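Local atomic coordinates of HI1317 (Haemophilus influenzae, PDB entry 1JOV), a protein that probably interconverts the alpha and beta anomers of D-glucose 6-phosphate, as a member of the glucose-6-phosphate 1-epimerase family. Residues G39-S44 and N67-G72; I21-L26 and E61-G66; H150-I155 and Q242-L247. All coordinates share one frame; numbering follows the deposited sequence.

How the interactions relate
Interactions 1 and 2 lie side by side, centres about 8 Å apart, and share the long loop that contains 61-66 and 67-72. Glu61 OE1 lies 2.7 Å from Arg70 N, a probable hydrogen bond, and Ile21 CD1 packs 3.9 Å from Ile69 CD1. Interaction 1 then meets interaction 3, whose centre is about 13 Å away: Arg70 NH1 is 2.8 Å from Tyr152 OH, and Gly72 O is 2.9 Å from Tyr152 N. Interaction 3 holds His150, predicted to be catalytic, with Glu248, the other predicted active-site residue, about 3 Å away between side chains. Interaction 2 lies farther off, its centre about 19 Å from that of interaction 3.

Interaction 1: residues G39-S44 and N67-G72; sequences GAQLIS and NAIRGG. With SO4 (sulfate ion), chain B.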
ATOM      1  N   GLY A  39      -8.276  -4.961  -6.745  1.00 16.39           N
ATOM      2  CA  GLY A  39      -7.782  -3.717  -6.108  1.00 15.58           C
ATOM      3  C   GLY A  39      -6.405  -3.266  -6.683  1.00 15.44           C
ATOM      4  O   GLY A  39      -5.770  -2.384  -6.044  1.00 14.92           O
ATOM      5  N   ALA A  40      -5.970  -3.837  -7.798  1.00 15.12           N
ATOM      6  CA  ALA A  40      -4.618  -3.541  -8.341  1.00 16.54           C
ATOM      7  C   ALA A  40      -3.678  -3.435  -7.152  1.00 17.70           C
ATOM      8  O   ALA A  40      -2.947  -2.411  -6.998  1.00 14.42           O
ATOM      9  CB  ALA A  40      -4.684  -2.194  -9.118  1.00 16.61           C
ATOM     10  N   GLN A  41      -3.649  -4.450  -6.287  1.00 13.10           N
ATOM     11  CA  GLN A  41      -3.017  -4.314  -5.010  1.00 13.87           C
ATOM     12  C   GLN A  41      -1.652  -4.969  -4.890  1.00 17.86           C
ATOM     13  O   GLN A  41      -1.529  -6.200  -4.940  1.00 14.87           O
ATOM     14  CB  GLN A  41      -3.948  -4.824  -3.908  1.00 13.49           C
ATOM     15  CG  GLN A  41      -3.536  -4.510  -2.540  1.00 14.95           C
ATOM     16  CD  GLN A  41      -4.693  -4.757  -1.574  1.00 15.52           C
ATOM     17  OE1 GLN A  41      -5.865  -4.582  -1.895  1.00 16.84           O
ATOM     18  NE2 GLN A  41      -4.292  -5.089  -0.312  1.00 16.45           N
ATOM     19  N   LEU A  42      -0.575  -4.194  -4.947  1.00 15.80           N
ATOM     20  CA  LEU A  42       0.753  -4.793  -4.706  1.00 15.60           C
ATOM     21  C   LEU A  42       0.775  -5.473  -3.296  1.00 16.36           C
ATOM     22  O   LEU A  42       0.420  -4.813  -2.284  1.00 15.67           O
ATOM     23  CB  LEU A  42       1.739  -3.618  -4.724  1.00 16.98           C
ATOM     24  CG  LEU A  42       3.219  -4.023  -4.549  1.00 16.80           C
ATOM     25  CD1 LEU A  42       3.846  -5.008  -5.597  1.00 19.10           C
ATOM     26  CD2 LEU A  42       4.056  -2.714  -4.501  1.00 18.84           C
ATOM     27  N   ILE A  43       0.955  -6.794  -3.259  1.00 15.14           N
ATOM     28  CA  ILE A  43       1.071  -7.453  -1.960  1.00 18.51           C
ATOM     29  C   ILE A  43       2.410  -7.988  -1.502  1.00 22.76           C
ATOM     30  O   ILE A  43       2.531  -8.417  -0.338  1.00 19.90           O
ATOM     31  CB  ILE A  43      -0.024  -8.569  -1.905  1.00 19.50           C
ATOM     32  CG1 ILE A  43       0.075  -9.486  -3.121  1.00 22.38           C
ATOM     33  CG2 ILE A  43      -1.373  -7.838  -1.882  1.00 21.72           C
ATOM     34  CD1 ILE A  43      -0.729 -10.800  -2.971  1.00 22.56           C
ATOM     35  N   SER A  44       3.388  -7.952  -2.406  1.00 16.74           N
ATOM     36  CA  SER A  44       4.746  -8.393  -2.033  1.00 20.91           C
ATOM     37  C   SER A  44       5.746  -7.647  -2.927  1.00 15.71           C
ATOM     38  O   SER A  44       5.486  -7.425  -4.109  1.00 17.88           O
ATOM     39  CB  SER A  44       4.882  -9.878  -2.322  1.00 22.12           C
ATOM     40  OG  SER A  44       6.231 -10.354  -2.145  1.00 26.08           O
ATOM     41  N   ASN A  67     -13.519  -9.275  -0.875  1.00 23.12           N
ATOM     42  CA  ASN A  67     -13.092  -9.046   0.480  1.00 28.02           C
ATOM     43  C   ASN A  67     -11.651  -8.445   0.454  1.00 22.90           C
ATOM     44  O   ASN A  67     -10.773  -9.072  -0.114  1.00 22.56           O
ATOM     45  CB  ASN A  67     -13.010 -10.411   1.166  1.00 28.34           C
ATOM     46  CG  ASN A  67     -12.617 -10.323   2.590  1.00 31.09           C
ATOM     47  OD1 ASN A  67     -11.492 -10.698   2.947  1.00 50.58           O
ATOM     48  ND2 ASN A  67     -13.504  -9.765   3.449  1.00 36.65           N
ATOM     49  N   ALA A  68     -11.540  -7.283   1.011  1.00 28.19           N
ATOM     50  CA  ALA A  68     -10.297  -6.505   0.931  1.00 26.83           C
ATOM     51  C   ALA A  68      -9.185  -7.316   1.475  1.00 25.79           C
ATOM     52  O   ALA A  68      -9.341  -7.979   2.516  1.00 29.06           O
ATOM     53  CB  ALA A  68     -10.404  -5.181   1.657  1.00 23.73           C
ATOM     54  N   ILE A  69      -8.057  -7.352   0.773  1.00 20.36           N
ATOM     55  CA  ILE A  69      -6.901  -8.074   1.216  1.00 20.67           C
ATOM     56  C   ILE A  69      -6.157  -7.286   2.275  1.00 22.20           C
ATOM     57  O   ILE A  69      -5.911  -6.089   2.124  1.00 20.43           O
ATOM     58  CB  ILE A  69      -5.942  -8.359  -0.006  1.00 19.63           C
ATOM     59  CG1 ILE A  69      -6.630  -9.311  -1.014  1.00 21.19           C
ATOM     60  CG2 ILE A  69      -4.523  -8.869   0.367  1.00 18.23           C
ATOM     61  CD1 ILE A  69      -5.990  -9.238  -2.452  1.00 22.16           C
ATOM     62  N   ARG A  70      -5.771  -7.949   3.380  1.00 18.91           N
ATOM     63  CA  ARG A  70      -5.141  -7.354   4.525  1.00 19.63           C
ATOM     64  C   ARG A  70      -3.646  -7.361   4.365  1.00 19.41           C
ATOM     65  O   ARG A  70      -2.903  -8.335   4.671  1.00 21.26           O
ATOM     66  CB  ARG A  70      -5.533  -8.146   5.828  1.00 23.99           C
ATOM     67  CG  ARG A  70      -4.913  -7.579   7.031  1.00 24.81           C
ATOM     68  CD  ARG A  70      -5.375  -6.136   7.457  1.00 21.56           C
ATOM     69  NE  ARG A  70      -6.762  -6.099   7.929  1.00 22.01           N
ATOM     70  CZ  ARG A  70      -7.510  -5.032   8.068  1.00 26.24           C
ATOM     71  NH1 ARG A  70      -6.970  -3.824   7.880  1.00 25.60           N
ATOM     72  NH2 ARG A  70      -8.797  -5.127   8.486  1.00 28.26           N
ATOM     73  N   GLY A  71      -3.102  -6.255   3.859  1.00 20.92           N
ATOM     74  CA  GLY A  71      -1.654  -6.178   3.640  1.00 17.78           C
ATOM     75  C   GLY A  71      -1.243  -5.554   2.325  1.00 15.62           C
ATOM     76  O   GLY A  71      -2.110  -5.220   1.524  1.00 19.64           O
ATOM     77  N   GLY A  72       0.032  -5.379   2.033  1.00 17.74           N
ATOM     78  CA  GLY A  72       0.368  -4.797   0.738  1.00 15.57           C
ATOM     79  C   GLY A  72       0.004  -3.308   0.628  1.00 16.94           C
ATOM     80  O   GLY A  72       0.179  -2.548   1.589  1.00 19.89           O
TER
HETATM   81  S   SO4 B 280     -10.566  -2.384   7.092  1.00 53.11           S
HETATM   82  O1  SO4 B 280      -9.440  -2.681   6.228  1.00 39.79           O
HETATM   83  O2  SO4 B 280     -10.507  -0.975   7.333  1.00 43.29           O
HETATM   84  O3  SO4 B 280     -10.507  -3.133   8.368  1.00 45.87           O
HETATM   85  O4  SO4 B 280     -11.782  -2.821   6.459  1.00 39.75           O
HETATM   86  O   HOH W   1      -8.096  -6.130  -1.890  1.00 22.47           O
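Gln41 lays its carboxamide against the backbone of Ile69 to Gly71, with NE2 beside Ile69 CB and CG2. Both hydrogens of NE2 are used: one bond goes to Gly71 O at 2.9 Å, the other to Ile69 O at 3.1 Å. The two acceptors lie close to the amide plane of Gln41. Gly71 O is met almost head-on, with a C=O...N angle of 167°, whereas at Ile69 O the nitrogen stands above the carbonyl plane, 46° out of it. CG is anti to the backbone N (chi1 -169°) and the chain stays extended beyond it, which carries the amide across to the loop. A water donates to Gln41 OE1 at 2.7 Å and accepts from Ile69 N at 2.9 Å. Three bonds therefore fix the rotation of this buried group and satisfy both of its polar atoms.

Ile43 and Ile69 cross at about a right angle, touching through their CG2 methyls at 4.0 Å. The backbones come closest at Gly72, whose CA is 3.0 Å from Leu42 O; no CB would fit there beside Leu42 O and Ile43 CA, and the positive phi also suits glycine. Arg70 turns away from 39-44, and its NH2 gives a bond of 2.6 Å to O3 of a sulfate ion, which Arg92 also holds. The ion, probably from the crystallisation liquor, may mark where the substrate's phosphate could bind.

Strand 41-47 is the last of a five-stranded antiparallel sheet. Ile43 and Ser44 form a classic beta bulge opposite Lys34 of strand 31-36, while Leu42 packs on strands 121-129 and 133-139.

Interaction 2: residues I21-L26 and E61-G66; sequences IPVLHL and EPFKNG
Ile21 reaches from its strand to the loop backbone at Phe63, Lys64 and Asn65. From CB, which points toward the loop, the chain divides. CG1 is anti to the carbonyl carbon (chi1 -72°) and passes 3.8 Å from Phe63 O and 4.1 Å from Asn65 N. The tip, CD1, goes deepest: it rests 3.6 Å from Phe63 C and 3.8 Å from Lys64 N, over the peptide that links these two residues. The same methyl comes to the edge of the Phe63 ring, near its plane, at 4.2 Å from CD1 of that ring. Two residues on, Val23 adds a looser touch, its CG2 lying obliquely to the ring at 4.5 Å from Phe63 CE1. No hydrogen bond joins the two segments; the contact is one of methyls against a ring and a peptide.

The loop is shaped from within. Phe63 takes up left-handed backbone angles, and its N-H bonds to Glu61 OE2 at 2.9 Å. The glutamate is folded back over the phenyl ring, with Glu61 CG 3.7 Å above one face, toward the rim. The ring also meets the imidazole of His18, their planes inclined at about 40°. Toward solvent, Lys64 NZ makes a salt bridge with Asp20, in the turn that leads into the strand.

Strand 21-28 is the middle one of a five-stranded antiparallel sheet, running between 13-18 and 31-36. The long connection from strand 41-47 to 75-76 thus packs Phe63 and the 63-64 peptide on the start of the central strand of the N-terminal sheet, within the all-beta fold of the aldose 1-epimerase family.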
ATOM      1  N   ILE A  21      -8.670 -15.221  -6.013  1.00 26.09           N
ATOM      2  CA  ILE A  21      -8.169 -14.024  -6.648  1.00 25.64           C
ATOM      3  C   ILE A  21      -6.913 -14.187  -7.540  1.00 17.95           C
ATOM      4  O   ILE A  21      -5.939 -14.820  -7.129  1.00 21.63           O
ATOM      5  CB  ILE A  21      -7.807 -13.061  -5.512  1.00 22.61           C
ATOM      6  CG1 ILE A  21      -9.031 -12.480  -4.790  1.00 25.11           C
ATOM      7  CG2 ILE A  21      -6.922 -11.937  -6.058  1.00 20.23           C
ATOM      8  CD1 ILE A  21      -8.709 -11.862  -3.454  1.00 31.01           C
ATOM      9  N   PRO A  22      -6.922 -13.618  -8.756  1.00 18.70           N
ATOM     10  CA  PRO A  22      -5.758 -13.723  -9.665  1.00 19.49           C
ATOM     11  C   PRO A  22      -4.672 -12.745  -9.225  1.00 22.12           C
ATOM     12  O   PRO A  22      -5.033 -11.584  -8.868  1.00 21.38           O
ATOM     13  CB  PRO A  22      -6.347 -13.372 -11.023  1.00 20.08           C
ATOM     14  CG  PRO A  22      -7.688 -12.826 -10.731  1.00 25.67           C
ATOM     15  CD  PRO A  22      -8.033 -12.866  -9.342  1.00 27.35           C
ATOM     16  N   VAL A  23      -3.449 -13.199  -9.207  1.00 23.27           N
ATOM     17  CA  VAL A  23      -2.301 -12.450  -8.747  1.00 23.05           C
ATOM     18  C   VAL A  23      -1.168 -12.547  -9.747  1.00 25.80           C
ATOM     19  O   VAL A  23      -0.725 -13.632 -10.133  1.00 22.60           O
ATOM     20  CB  VAL A  23      -1.826 -12.952  -7.342  1.00 22.63           C
ATOM     21  CG1 VAL A  23      -0.584 -12.182  -6.874  1.00 18.87           C
ATOM     22  CG2 VAL A  23      -2.961 -12.833  -6.347  1.00 21.84           C
ATOM     23  N   LEU A  24      -0.620 -11.411 -10.176  1.00 16.78           N
ATOM     24  CA  LEU A  24       0.537 -11.485 -10.994  1.00 20.79           C
ATOM     25  C   LEU A  24       1.749 -11.739 -10.161  1.00 22.43           C
ATOM     26  O   LEU A  24       1.949 -11.069  -9.111  1.00 20.93           O
ATOM     27  CB  LEU A  24       0.769 -10.155 -11.718  1.00 20.68           C
ATOM     28  CG  LEU A  24      -0.129  -9.847 -12.807  1.00 17.92           C
ATOM     29  CD1 LEU A  24      -0.002  -8.363 -13.228  1.00 21.81           C
ATOM     30  CD2 LEU A  24       0.278 -10.731 -13.976  1.00 21.79           C
ATOM     31  N   HIS A  25       2.613 -12.639 -10.648  1.00 19.11           N
ATOM     32  CA  HIS A  25       3.911 -12.869 -10.043  1.00 20.23           C
ATOM     33  C   HIS A  25       5.039 -12.379 -10.980  1.00 24.28           C
ATOM     34  O   HIS A  25       5.158 -12.836 -12.110  1.00 26.15           O
ATOM     35  CB  HIS A  25       4.170 -14.364  -9.825  1.00 21.87           C
ATOM     36  CG  HIS A  25       3.267 -15.050  -8.795  1.00 21.32           C
ATOM     37  ND1 HIS A  25       3.671 -16.137  -8.059  1.00 38.60           N
ATOM     38  CD2 HIS A  25       2.002 -14.760  -8.419  1.00 21.92           C
ATOM     39  CE1 HIS A  25       2.700 -16.516  -7.246  1.00 30.06           C
ATOM     40  NE2 HIS A  25       1.669 -15.693  -7.451  1.00 26.21           N
ATOM     41  N   LEU A  26       5.876 -11.460 -10.514  1.00 21.31           N
ATOM     42  CA  LEU A  26       7.019 -10.973 -11.250  1.00 19.60           C
ATOM     43  C   LEU A  26       8.326 -11.514 -10.605  1.00 24.77           C
ATOM     44  O   LEU A  26       8.506 -11.431  -9.363  1.00 24.07           O
ATOM     45  CB  LEU A  26       7.014  -9.490 -11.031  1.00 20.99           C
ATOM     46  CG  LEU A  26       8.206  -8.864 -11.733  1.00 20.94           C
ATOM     47  CD1 LEU A  26       8.165  -9.018 -13.252  1.00 29.21           C
ATOM     48  CD2 LEU A  26       8.340  -7.359 -11.315  1.00 26.78           C
ATOM     49  N   GLU A  61      -4.435 -14.263   5.546  1.00 32.05           N
ATOM     50  CA  GLU A  61      -5.190 -13.666   4.456  1.00 28.66           C
ATOM     51  C   GLU A  61      -5.996 -14.723   3.650  1.00 24.09           C
ATOM     52  O   GLU A  61      -5.437 -15.663   3.108  1.00 29.57           O
ATOM     53  CB  GLU A  61      -4.270 -12.891   3.496  1.00 24.79           C
ATOM     54  CG  GLU A  61      -4.928 -12.367   2.219  1.00 30.80           C
ATOM     55  CD  GLU A  61      -6.172 -11.488   2.436  1.00 20.43           C
ATOM     56  OE1 GLU A  61      -6.152 -10.602   3.314  1.00 26.07           O
ATOM     57  OE2 GLU A  61      -7.155 -11.703   1.707  1.00 24.11           O
ATOM     58  N   PRO A  62      -7.332 -14.512   3.613  1.00 24.91           N
ATOM     59  CA  PRO A  62      -8.224 -15.446   2.883  1.00 31.76           C
ATOM     60  C   PRO A  62      -8.214 -15.508   1.353  1.00 39.76           C
ATOM     61  O   PRO A  62      -8.636 -16.476   0.662  1.00 32.24           O
ATOM     62  CB  PRO A  62      -9.661 -15.096   3.412  1.00 36.36           C
ATOM     63  CG  PRO A  62      -9.558 -13.807   4.320  1.00 37.34           C
ATOM     64  CD  PRO A  62      -8.072 -13.514   4.419  1.00 21.82           C
ATOM     65  N   PHE A  63      -7.698 -14.438   0.761  1.00 28.31           N
ATOM     66  CA  PHE A  63      -7.886 -14.301  -0.640  1.00 21.32           C
ATOM     67  C   PHE A  63      -9.235 -14.624  -1.269  1.00 23.30           C
ATOM     68  O   PHE A  63      -9.356 -15.321  -2.269  1.00 32.86           O
ATOM     69  CB  PHE A  63      -6.814 -14.998  -1.469  1.00 29.33           C
ATOM     70  CG  PHE A  63      -5.459 -14.431  -1.349  1.00 25.39           C
ATOM     71  CD1 PHE A  63      -5.061 -13.323  -2.085  1.00 24.78           C
ATOM     72  CD2 PHE A  63      -4.572 -14.979  -0.443  1.00 26.41           C
ATOM     73  CE1 PHE A  63      -3.788 -12.820  -1.956  1.00 36.63           C
ATOM     74  CE2 PHE A  63      -3.256 -14.504  -0.301  1.00 31.02           C
ATOM     75  CZ  PHE A  63      -2.862 -13.415  -1.075  1.00 31.42           C
ATOM     76  N   LYS A  64     -10.250 -14.002  -0.733  1.00 21.85           N
ATOM     77  CA  LYS A  64     -11.600 -14.144  -1.192  1.00 26.86           C
ATOM     78  C   LYS A  64     -12.105 -13.002  -2.048  1.00 28.67           C
ATOM     79  O   LYS A  64     -12.045 -11.821  -1.616  1.00 29.92           O
ATOM     80  CB  LYS A  64     -12.493 -14.272   0.044  1.00 32.78           C
ATOM     81  CG  LYS A  64     -13.990 -14.225  -0.241  1.00 44.12           C
ATOM     82  CD  LYS A  64     -14.492 -15.420  -1.092  1.00 49.14           C
ATOM     83  CE  LYS A  64     -15.972 -15.225  -1.559  1.00 61.24           C
ATOM     84  NZ  LYS A  64     -16.368 -16.259  -2.565  1.00 53.50           N
ATOM     85  N   ASN A  65     -12.672 -13.347  -3.196  0.70 32.41           N
ATOM     86  CA  ASN A  65     -13.129 -12.338  -4.113  0.70 31.89           C
ATOM     87  C   ASN A  65     -14.100 -11.389  -3.433  0.70 39.58           C
ATOM     88  O   ASN A  65     -15.012 -11.802  -2.732  0.70 31.60           O
ATOM     89  CB  ASN A  65     -13.655 -12.871  -5.445  0.70 26.28           C
ATOM     90  CG  ASN A  65     -14.835 -13.800  -5.278  0.70 62.15           C
ATOM     91  OD1 ASN A  65     -14.669 -14.992  -5.021  0.70 55.43           O
ATOM     92  ND2 ASN A  65     -16.035 -13.263  -5.430  0.70 46.34           N
ATOM     93  N   GLY A  66     -13.875 -10.090  -3.607  1.00 25.74           N
ATOM     94  CA  GLY A  66     -14.741  -9.123  -2.974  1.00 22.95           C
ATOM     95  C   GLY A  66     -14.508  -8.678  -1.541  1.00 23.68           C
ATOM     96  O   GLY A  66     -15.244  -7.796  -1.035  1.00 27.27           O
TER

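Interaction 3: residues H150-I155 and Q242-L247; sequences HTYFNI and QKMLCL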
ATOM      1  N   HIS A 150      -2.512   2.726   1.155  1.00 17.16           N
ATOM      2  CA  HIS A 150      -2.455   2.292   2.544  1.00 21.16           C
ATOM      3  C   HIS A 150      -1.378   1.243   2.842  1.00 22.98           C
ATOM      4  O   HIS A 150      -1.653   0.106   3.248  1.00 20.70           O
ATOM      5  CB  HIS A 150      -3.846   1.818   2.817  1.00 19.20           C
ATOM      6  CG  HIS A 150      -4.239   1.532   4.264  1.00 17.51           C
ATOM      7  ND1 HIS A 150      -3.573   0.660   5.070  1.00 20.89           N
ATOM      8  CD2 HIS A 150      -5.273   2.031   4.989  1.00 26.22           C
ATOM      9  CE1 HIS A 150      -4.212   0.573   6.225  1.00 24.43           C
ATOM     10  NE2 HIS A 150      -5.229   1.389   6.183  1.00 25.08           N
ATOM     11  N   THR A 151      -0.172   1.684   2.611  1.00 16.27           N
ATOM     12  CA  THR A 151       0.971   0.744   2.597  1.00 18.74           C
ATOM     13  C   THR A 151       1.263   0.069   3.960  1.00 18.79           C
ATOM     14  O   THR A 151       1.449   0.738   4.971  1.00 20.05           O
ATOM     15  CB  THR A 151       2.244   1.493   2.117  1.00 18.81           C
ATOM     16  OG1 THR A 151       1.917   2.252   0.926  1.00 19.60           O
ATOM     17  CG2 THR A 151       3.459   0.450   1.777  1.00 18.87           C
ATOM     18  N   TYR A 152       1.301  -1.261   3.878  1.00 17.59           N
ATOM     19  CA  TYR A 152       1.684  -2.071   5.061  1.00 16.53           C
ATOM     20  C   TYR A 152       3.097  -2.499   4.892  1.00 18.84           C
ATOM     21  O   TYR A 152       3.462  -3.344   4.014  1.00 19.39           O
ATOM     22  CB  TYR A 152       0.815  -3.357   5.254  1.00 18.27           C
ATOM     23  CG  TYR A 152      -0.610  -3.210   5.529  1.00 21.48           C
ATOM     24  CD1 TYR A 152      -1.531  -2.782   4.563  1.00 22.16           C
ATOM     25  CD2 TYR A 152      -1.113  -3.665   6.736  1.00 20.97           C
ATOM     26  CE1 TYR A 152      -2.928  -2.684   4.872  1.00 20.83           C
ATOM     27  CE2 TYR A 152      -2.453  -3.568   7.040  1.00 20.66           C
ATOM     28  CZ  TYR A 152      -3.368  -3.123   6.125  1.00 25.04           C
ATOM     29  OH  TYR A 152      -4.711  -3.081   6.444  1.00 22.60           O
ATOM     30  N   PHE A 153       3.944  -1.913   5.767  1.00 18.96           N
ATOM     31  CA  PHE A 153       5.383  -2.240   5.683  1.00 24.09           C
ATOM     32  C   PHE A 153       5.722  -3.396   6.633  1.00 20.92           C
ATOM     33  O   PHE A 153       5.103  -3.549   7.687  1.00 23.47           O
ATOM     34  CB  PHE A 153       6.255  -1.055   6.038  1.00 25.94           C
ATOM     35  CG  PHE A 153       6.113   0.048   5.093  1.00 21.92           C
ATOM     36  CD1 PHE A 153       6.779   0.015   3.894  1.00 25.07           C
ATOM     37  CD2 PHE A 153       5.279   1.096   5.397  1.00 21.49           C
ATOM     38  CE1 PHE A 153       6.597   1.083   2.952  1.00 18.85           C
ATOM     39  CE2 PHE A 153       5.078   2.083   4.537  1.00 20.52           C
ATOM     40  CZ  PHE A 153       5.783   2.144   3.298  1.00 20.95           C
ATOM     41  N   ASN A 154       6.560  -4.300   6.136  1.00 21.05           N
ATOM     42  CA  ASN A 154       6.962  -5.498   6.841  1.00 19.89           C
ATOM     43  C   ASN A 154       8.184  -5.120   7.752  1.00 23.65           C
ATOM     44  O   ASN A 154       9.220  -4.655   7.245  1.00 22.91           O
ATOM     45  CB  ASN A 154       7.387  -6.551   5.790  1.00 23.20           C
ATOM     46  CG  ASN A 154       7.672  -7.965   6.379  1.00 29.59           C
ATOM     47  OD1 ASN A 154       7.007  -8.430   7.302  1.00 26.71           O
ATOM     48  ND2 ASN A 154       8.631  -8.659   5.766  1.00 26.98           N
ATOM     49  N   ILE A 155       8.089  -5.445   9.038  1.00 28.44           N
ATOM     50  CA  ILE A 155       9.189  -5.089   9.943  1.00 32.74           C
ATOM     51  C   ILE A 155       9.488  -6.244  10.904  1.00 29.73           C
ATOM     52  O   ILE A 155       8.605  -7.094  11.127  1.00 27.15           O
ATOM     53  CB  ILE A 155       8.786  -3.847  10.749  1.00 27.12           C
ATOM     54  CG1 ILE A 155       7.435  -4.074  11.388  1.00 26.66           C
ATOM     55  CG2 ILE A 155       8.795  -2.568   9.907  1.00 26.63           C
ATOM     56  CD1 ILE A 155       7.140  -3.304  12.540  1.00 30.01           C
ATOM     57  N   GLN A 242       2.752  -7.054  15.342  1.00 35.91           N
ATOM     58  CA  GLN A 242       4.147  -6.955  15.706  1.00 28.85           C
ATOM     59  C   GLN A 242       5.064  -6.881  14.534  1.00 31.87           C
ATOM     60  O   GLN A 242       6.221  -6.458  14.671  1.00 33.98           O
ATOM     61  CB  GLN A 242       4.551  -8.215  16.515  1.00 32.75           C
ATOM     62  CG  GLN A 242       3.778  -8.372  17.778  1.00 37.90           C
ATOM     63  CD  GLN A 242       4.381  -9.428  18.676  1.00 67.60           C
ATOM     64  OE1 GLN A 242       4.962  -9.105  19.709  1.00 39.08           O
ATOM     65  NE2 GLN A 242       4.223 -10.699  18.300  1.00 41.61           N
ATOM     66  N   LYS A 243       4.558  -7.257  13.349  1.00 30.74           N
ATOM     67  CA  LYS A 243       5.444  -7.367  12.194  1.00 22.54           C
ATOM     68  C   LYS A 243       5.055  -6.388  11.092  1.00 28.87           C
ATOM     69  O   LYS A 243       5.584  -6.479   9.969  1.00 29.85           O
ATOM     70  CB  LYS A 243       5.444  -8.816  11.640  1.00 25.99           C
ATOM     71  CG  LYS A 243       5.930  -9.895  12.633  1.00 31.47           C
ATOM     72  CD  LYS A 243       7.424 -10.053  12.736  1.00 48.33           C
ATOM     73  CE  LYS A 243       7.728 -11.334  13.519  1.00 62.61           C
ATOM     74  NZ  LYS A 243       6.900 -11.494  14.777  1.00 43.54           N
ATOM     75  N   MET A 244       4.225  -5.410  11.421  1.00 26.14           N
ATOM     76  CA  MET A 244       3.728  -4.473  10.386  1.00 26.10           C
ATOM     77  C   MET A 244       3.631  -3.054  10.956  1.00 29.56           C
ATOM     78  O   MET A 244       3.632  -2.814  12.173  1.00 26.61           O
ATOM     79  CB  MET A 244       2.371  -4.903   9.879  1.00 22.92           C
ATOM     80  CG  MET A 244       1.337  -5.042  10.940  1.00 26.89           C
ATOM     81  SD  MET A 244       0.559  -3.547  11.455  1.00 33.55           S
ATOM     82  CE  MET A 244      -0.647  -3.576  10.250  1.00 31.90           C
ATOM     83  N   LEU A 245       3.650  -2.104  10.041  1.00 25.38           N
ATOM     84  CA  LEU A 245       3.345  -0.732  10.349  1.00 27.80           C
ATOM     85  C   LEU A 245       2.856  -0.085   9.041  1.00 22.86           C
ATOM     86  O   LEU A 245       3.516  -0.193   7.998  1.00 22.97           O
ATOM     87  CB  LEU A 245       4.560  -0.009  10.856  1.00 27.44           C
ATOM     88  CG  LEU A 245       4.440   1.473  11.184  1.00 25.52           C
ATOM     89  CD1 LEU A 245       3.300   1.602  12.203  1.00 32.82           C
ATOM     90  CD2 LEU A 245       5.767   2.020  11.746  1.00 30.05           C
ATOM     91  N   CYS A 246       1.748   0.619   9.151  1.00 19.94           N
ATOM     92  CA  CYS A 246       1.270   1.409   7.988  1.00 22.82           C
ATOM     93  C   CYS A 246       1.688   2.875   8.032  1.00 28.45           C
ATOM     94  O   CYS A 246       1.458   3.566   9.027  1.00 23.06           O
ATOM     95  CB  CYS A 246      -0.236   1.320   7.925  1.00 23.78           C
ATOM     96  SG  CYS A 246      -0.830  -0.317   7.405  1.00 23.90           S
ATOM     97  N   LEU A 247       2.274   3.349   6.924  1.00 21.99           N
ATOM     98  CA  LEU A 247       2.636   4.755   6.706  1.00 22.54           C
ATOM     99  C   LEU A 247       1.970   5.055   5.340  1.00 21.42           C
ATOM    100  O   LEU A 247       2.551   4.765   4.289  1.00 21.37           O
ATOM    101  CB  LEU A 247       4.130   5.029   6.726  1.00 22.38           C
ATOM    102  CG  LEU A 247       4.395   6.477   7.132  1.00 28.13           C
ATOM    103  CD1 LEU A 247       5.855   6.691   7.491  1.00 31.19           C
ATOM    104  CD2 LEU A 247       3.984   7.441   6.023  1.00 32.62           C
TER
HETATM  105  O   HOH W   2       2.908   4.658   1.518  1.00 23.31           O
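Phe153 and Leu245 form the hydrogen-bonded pair at the heart of two antiparallel strands, 145-154 and 244-251, neighbours in the seven-stranded sheet of this galactose mutarotase-like fold. Phe153 N bonds to Leu245 O at 2.8 Å and Leu245 N answers to Phe153 O at 3.1 Å. Ile155 N continues the pattern to Lys243 O, whereas the bond from Leu247 N to Thr151 O is long and weak.

Packing is close on the face that carries Tyr152, Met244 and Cys246. Cys246 SG, anti to its carbonyl carbon (chi1 -72°), stands over one face of the Tyr152 ring, 3.5 Å from the centroid and only 15° off the normal: a sulfur-aromatic contact. Met244 lies beside the tyrosine and points the same way, bent so that CE reaches the ring's edge at 3.5 Å from Tyr152 CD2. Trp226 of the next strand also touches Tyr152 and Cys246. On the other face, Phe153 crosses Leu247 obliquely, with CE2 against Leu247 CB, and Thr151 CG2 lies over one side of the phenyl ring. Ile155, buried as well, turns inward onto the opposing backbone, with CG1 3.3 Å from Lys243 C.

The looser part is at Lys243, an exposed residue at the start of the pairing. Its CB and CD pass near Ile155 O, but the chain then leads away from the strand. At the opposite end of the pairing a water links Thr151 OG1 and Leu247 O.

That end also holds His150, predicted to be an active-site residue; its imidazole approaches the same cysteine sulfur obliquely, with CE1 3.7 Å from Cys246 SG.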